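Local coordinates for ABC transporter, substrate binding protein (Aeropyrum pernix, PDB 3EAF) that probably serves as the substrate-binding component of an ABC transporter, capturing a solute outside the cell and passing it to the membrane permease, at residues L300-A303 with I304-V307; G316-A319 with L320-L324. One frame throughout, in Å; residues are numbered along the deposited sequence.

Interaction 1 (L300-A303 with I304-V307)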
ATOM      1  N   LEU A 300       1.681  -5.930  13.436  1.00  8.08           N
ATOM      2  CA  LEU A 300       2.528  -5.749  14.615  1.00  8.73           C
ATOM      3  C   LEU A 300       1.957  -6.468  15.851  1.00  8.97           C
ATOM      4  O   LEU A 300       2.693  -7.149  16.576  1.00  8.92           O
ATOM      5  CB  LEU A 300       2.728  -4.255  14.906  1.00  8.64           C
ATOM      6  CG  LEU A 300       3.464  -3.868  16.187  1.00  9.04           C
ATOM      7  CD1 LEU A 300       4.922  -4.323  16.138  1.00  9.57           C
ATOM      8  CD2 LEU A 300       3.365  -2.370  16.432  1.00  8.87           C
ATOM      9  N   ILE A 301       0.657  -6.308  16.084  1.00  9.41           N
ATOM     10  CA  ILE A 301      -0.036  -6.970  17.197  1.00 10.37           C
ATOM     11  C   ILE A 301       0.163  -8.483  17.148  1.00 11.01           C
ATOM     12  O   ILE A 301       0.474  -9.110  18.165  1.00 11.46           O
ATOM     13  CB  ILE A 301      -1.568  -6.662  17.192  1.00 10.37           C
ATOM     14  CG1 ILE A 301      -1.841  -5.153  17.318  1.00 10.95           C
ATOM     15  CG2 ILE A 301      -2.309  -7.469  18.265  1.00 10.16           C
ATOM     16  CD1 ILE A 301      -1.090  -4.451  18.425  1.00 11.22           C
ATOM     17  N   LYS A 302      -0.007  -9.060  15.960  1.00 11.60           N
ATOM     18  CA  LYS A 302       0.173 -10.501  15.771  1.00 12.04           C
ATOM     19  C   LYS A 302       1.610 -10.931  16.082  1.00 11.85           C
ATOM     20  O   LYS A 302       1.824 -11.989  16.681  1.00 11.78           O
ATOM     21  CB  LYS A 302      -0.273 -10.933  14.365  1.00 12.34           C
ATOM     22  CG  LYS A 302      -1.775 -10.734  14.096  1.00 13.62           C
ATOM     23  CD  LYS A 302      -2.602 -12.016  14.251  1.00 15.31           C
ATOM     24  CE  LYS A 302      -4.042 -11.776  13.838  1.00 16.01           C
ATOM     25  NZ  LYS A 302      -4.833 -13.016  13.648  1.00 16.70           N
ATOM     26  N   ALA A 303       2.585 -10.101  15.703  1.00 11.86           N
ATOM     27  CA  ALA A 303       3.993 -10.355  16.039  1.00 12.19           C
ATOM     28  C   ALA A 303       4.204 -10.394  17.561  1.00 12.46           C
ATOM     29  O   ALA A 303       4.832 -11.310  18.076  1.00 12.43           O
ATOM     30  CB  ALA A 303       4.904  -9.308  15.396  1.00 12.24           C
ATOM     31  N   ILE A 304       3.664  -9.402  18.265  1.00 12.73           N
ATOM     32  CA  ILE A 304       3.737  -9.330  19.732  1.00 13.14           C
ATOM     33  C   ILE A 304       3.089 -10.545  20.407  1.00 13.52           C
ATOM     34  O   ILE A 304       3.631 -11.091  21.370  1.00 13.41           O
ATOM     35  CB  ILE A 304       3.105  -8.019  20.279  1.00 13.14           C
ATOM     36  CG1 ILE A 304       3.869  -6.804  19.746  1.00 12.09           C
ATOM     37  CG2 ILE A 304       3.077  -8.023  21.822  1.00 11.80           C
ATOM     38  CD1 ILE A 304       3.119  -5.510  19.872  1.00 12.48           C
ATOM     39  N   GLU A 305       1.938 -10.961  19.889  1.00 14.32           N
ATOM     40  CA  GLU A 305       1.236 -12.144  20.392  1.00 15.23           C
ATOM     41  C   GLU A 305       2.004 -13.444  20.145  1.00 15.79           C
ATOM     42  O   GLU A 305       1.661 -14.484  20.710  1.00 15.66           O
ATOM     43  CB  GLU A 305      -0.163 -12.236  19.784  1.00 15.23           C
ATOM     44  CG  GLU A 305      -1.104 -11.142  20.242  1.00 15.91           C
ATOM     45  CD  GLU A 305      -2.402 -11.096  19.462  1.00 17.66           C
ATOM     46  OE1 GLU A 305      -2.442 -11.571  18.297  1.00 19.27           O
ATOM     47  OE2 GLU A 305      -3.391 -10.562  20.010  1.00 18.52           O
ATOM     48  N   SER A 306       3.041 -13.366  19.305  1.00 16.64           N
ATOM     49  CA  SER A 306       3.871 -14.509  18.920  1.00 17.40           C
ATOM     50  C   SER A 306       5.188 -14.603  19.694  1.00 18.06           C
ATOM     51  O   SER A 306       5.949 -15.556  19.497  1.00 18.70           O
ATOM     52  CB  SER A 306       4.182 -14.454  17.419  1.00 17.42           C
ATOM     53  OG  SER A 306       2.995 -14.415  16.651  1.00 18.31           O
ATOM     54  N   VAL A 307       5.471 -13.618  20.548  1.00 18.14           N
ATOM     55  CA  VAL A 307       6.708 -13.626  21.341  1.00 18.42           C
ATOM     56  C   VAL A 307       6.447 -13.764  22.842  1.00 18.89           C
ATOM     57  O   VAL A 307       5.338 -13.501  23.321  1.00 18.86           O
ATOM     58  CB  VAL A 307       7.616 -12.385  21.069  1.00 18.39           C
ATOM     59  CG1 VAL A 307       7.996 -12.307  19.603  1.00 18.61           C
ATOM     60  CG2 VAL A 307       6.962 -11.086  21.526  1.00 17.57           C
TER
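The helix 288-304 runs out through regular i to i+4 backbone bonds, Ile304 N to Leu300 O at 3.0 Å and Glu305 N to Ile301 O at 2.9 Å, and then tightens as Ser306 N reaches Ala303 O, approaching well above the plane of that carbonyl. A type I turn from Ile304 to Val307 overlaps this last step. Ser306 supplies the one side-chain hydrogen bond between 300-303 and 304-307: its OG donates to Lys302 O at 2.7 Å. With chi1 at -57°, OG swings beside its own backbone N, which points it back at the last helical turn. On the inner face, Ile304 CD1 meets Leu300 CG at 4.0 Å, the two chains slanting across each other, while Ile304 and Ile301 also lean on Ile40 of strand 40-41 and Ile50 of strand 47-56. Glu305, extended beyond CG, passes at a slant across Ile301, its OE2 3.7 Å from the methyl CG2. Lys302 bends at its second torsion and gives NZ to the backbone O of Asp330; Glu305 OE1 stays 5.4 Å from that nitrogen. Helix-end carbonyls are thus met by main-chain NH groups and a serine hydroxyl, with Lys302 and Glu305 likely to attract each other only as charges at a distance.

Interaction 2 (G316-A319 with L320-L324); sequences GGEA and LKEAL
The carbonyl oxygen of Gly317 is gripped twice, by Lys321 N at 2.9 Å and by the hydroxyl OG1 of Thr101 on strand 101-104, which ties the first turn of helix 317-326 to the neighbouring sheet. Gly316 is the N-cap of this helix and also ends the preceding one, helix 309-315; its positive phi of 49° makes the chain turn sharply between the two. Its carbonyl takes Leu320 N in the carbonyl plane at 3.3 Å, and the ladder continues with Glu322 N on Glu318 O and Ala323 N on Ala319 O.

On the outer side, the Glu318 and Glu322 side chains run alongside each other, pointing the same way, with their carboxylate planes 29° apart. Glu322 OE2 lies 3.8 Å from Glu318 CG and 4.4 Å from Glu318 OE2, a pairing of like charges that Arg315 probably eases: its NH1 makes a salt bridge with Glu322 OE1 and a long, weak ion pair with Glu318 OE1. An alanine in place of Glu322 would probably leave Arg315 NH1 without its close carboxylate partner and open a gap alongside Glu318 CG. Lys321 sends NZ one turn along the helix, to a salt bridge with OE1 of Glu325, a magnesium ligand, a contact that may help to position that carboxylate from the second shell. Leu320 drops to the buried side: with chi1 at -68° its CG sits beside its own backbone N, 3.8 Å from Gly316 O.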
ATOM      1  N   GLY A 316      13.662  -6.762  21.920  1.00 21.23           N
ATOM      2  CA  GLY A 316      12.785  -5.732  21.362  1.00 19.88           C
ATOM      3  C   GLY A 316      12.382  -5.944  19.914  1.00 19.27           C
ATOM      4  O   GLY A 316      11.697  -6.916  19.587  1.00 18.82           O
ATOM      5  N   GLY A 317      12.828  -5.032  19.049  1.00 18.73           N
ATOM      6  CA  GLY A 317      12.510  -5.072  17.614  1.00 17.83           C
ATOM      7  C   GLY A 317      12.962  -6.336  16.904  1.00 17.13           C
ATOM      8  O   GLY A 317      12.311  -6.786  15.964  1.00 17.13           O
ATOM      9  N   GLU A 318      14.079  -6.902  17.357  1.00 16.73           N
ATOM     10  CA  GLU A 318      14.603  -8.158  16.817  1.00 16.47           C
ATOM     11  C   GLU A 318      13.712  -9.363  17.133  1.00 15.61           C
ATOM     12  O   GLU A 318      13.593 -10.275  16.317  1.00 15.24           O
ATOM     13  CB  GLU A 318      16.025  -8.403  17.326  1.00 16.98           C
ATOM     14  CG  GLU A 318      16.719  -9.595  16.696  1.00 19.75           C
ATOM     15  CD  GLU A 318      18.176  -9.686  17.092  1.00 24.35           C
ATOM     16  OE1 GLU A 318      18.456  -9.869  18.301  1.00 27.02           O
ATOM     17  OE2 GLU A 318      19.040  -9.571  16.195  1.00 25.15           O
ATOM     18  N   ALA A 319      13.096  -9.370  18.316  1.00 14.85           N
ATOM     19  CA  ALA A 319      12.137 -10.415  18.674  1.00 14.10           C
ATOM     20  C   ALA A 319      10.922 -10.331  17.750  1.00 13.69           C
ATOM     21  O   ALA A 319      10.389 -11.352  17.318  1.00 13.85           O
ATOM     22  CB  ALA A 319      11.714 -10.286  20.135  1.00 13.89           C
ATOM     23  N   LEU A 320      10.505  -9.105  17.437  1.00 13.29           N
ATOM     24  CA  LEU A 320       9.371  -8.866  16.537  1.00 13.11           C
ATOM     25  C   LEU A 320       9.679  -9.278  15.097  1.00 13.22           C
ATOM     26  O   LEU A 320       8.841  -9.912  14.448  1.00 12.76           O
ATOM     27  CB  LEU A 320       8.931  -7.394  16.590  1.00 12.87           C
ATOM     28  CG  LEU A 320       8.293  -6.908  17.900  1.00 12.41           C
ATOM     29  CD1 LEU A 320       8.081  -5.407  17.866  1.00 11.63           C
ATOM     30  CD2 LEU A 320       6.976  -7.627  18.188  1.00 11.79           C
ATOM     31  N   LYS A 321      10.873  -8.924  14.609  1.00 13.53           N
ATOM     32  CA  LYS A 321      11.316  -9.332  13.262  1.00 14.31           C
ATOM     33  C   LYS A 321      11.296 -10.847  13.088  1.00 14.39           C
ATOM     34  O   LYS A 321      10.805 -11.362  12.085  1.00 14.55           O
ATOM     35  CB  LYS A 321      12.725  -8.814  12.935  1.00 14.35           C
ATOM     36  CG  LYS A 321      13.503  -9.754  11.971  1.00 15.53           C
ATOM     37  CD  LYS A 321      14.730  -9.118  11.394  1.00 17.49           C
ATOM     38  CE  LYS A 321      15.908 -10.088  11.326  1.00 18.41           C
ATOM     39  NZ  LYS A 321      15.702 -11.303  10.494  1.00 16.71           N
ATOM     40  N   GLU A 322      11.848 -11.550  14.069  1.00 14.65           N
ATOM     41  CA  GLU A 322      11.985 -12.995  13.991  1.00 15.08           C
ATOM     42  C   GLU A 322      10.628 -13.700  14.049  1.00 14.30           C
ATOM     43  O   GLU A 322      10.415 -14.698  13.355  1.00 14.14           O
ATOM     44  CB  GLU A 322      12.957 -13.491  15.067  1.00 15.21           C
ATOM     45  CG  GLU A 322      14.400 -13.024  14.802  1.00 16.21           C
ATOM     46  CD  GLU A 322      15.420 -13.554  15.789  1.00 17.60           C
ATOM     47  OE1 GLU A 322      15.045 -14.296  16.729  1.00 20.99           O
ATOM     48  OE2 GLU A 322      16.621 -13.220  15.628  1.00 21.22           O
ATOM     49  N   ALA A 323       9.717 -13.160  14.858  1.00 13.66           N
ATOM     50  CA  ALA A 323       8.342 -13.639  14.928  1.00 13.34           C
ATOM     51  C   ALA A 323       7.613 -13.463  13.598  1.00 13.02           C
ATOM     52  O   ALA A 323       6.852 -14.333  13.192  1.00 12.94           O
ATOM     53  CB  ALA A 323       7.582 -12.926  16.048  1.00 13.42           C
ATOM     54  N   LEU A 324       7.839 -12.334  12.925  1.00 12.68           N
ATOM     55  CA  LEU A 324       7.212 -12.089  11.624  1.00 12.77           C
ATOM     56  C   LEU A 324       7.730 -13.059  10.550  1.00 12.90           C
ATOM     57  O   LEU A 324       7.023 -13.374   9.595  1.00 12.91           O
ATOM     58  CB  LEU A 324       7.401 -10.628  11.190  1.00 12.56           C
ATOM     59  CG  LEU A 324       6.575  -9.579  11.952  1.00 11.72           C
ATOM     60  CD1 LEU A 324       7.168  -8.170  11.784  1.00 12.73           C
ATOM     61  CD2 LEU A 324       5.104  -9.611  11.535  1.00 11.77           C
TER

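How the interactions relate
Going from the N terminus, the chain meets interaction 1 first, where helix 288-304 ends and turns through Val307; it then runs through helix 309-315 and enters interaction 2 at the start of helix 317-326. The two are in series, neither nested nor crossed, and neither closes a loop, since the two segments of each are continuous in the chain. Although a helix intervenes, their centres are about 9 Å apart, because the helices fold back against each other: Ile304 CG1 lies 3.6 Å from Leu320 CD2, and Val307 CG1 is equally near Ala323 CB. Together they fasten this helical part to the sheet containing strands 47-56 and 101-104, with the magnesium ion about 10 Å from the side chain of Ala323.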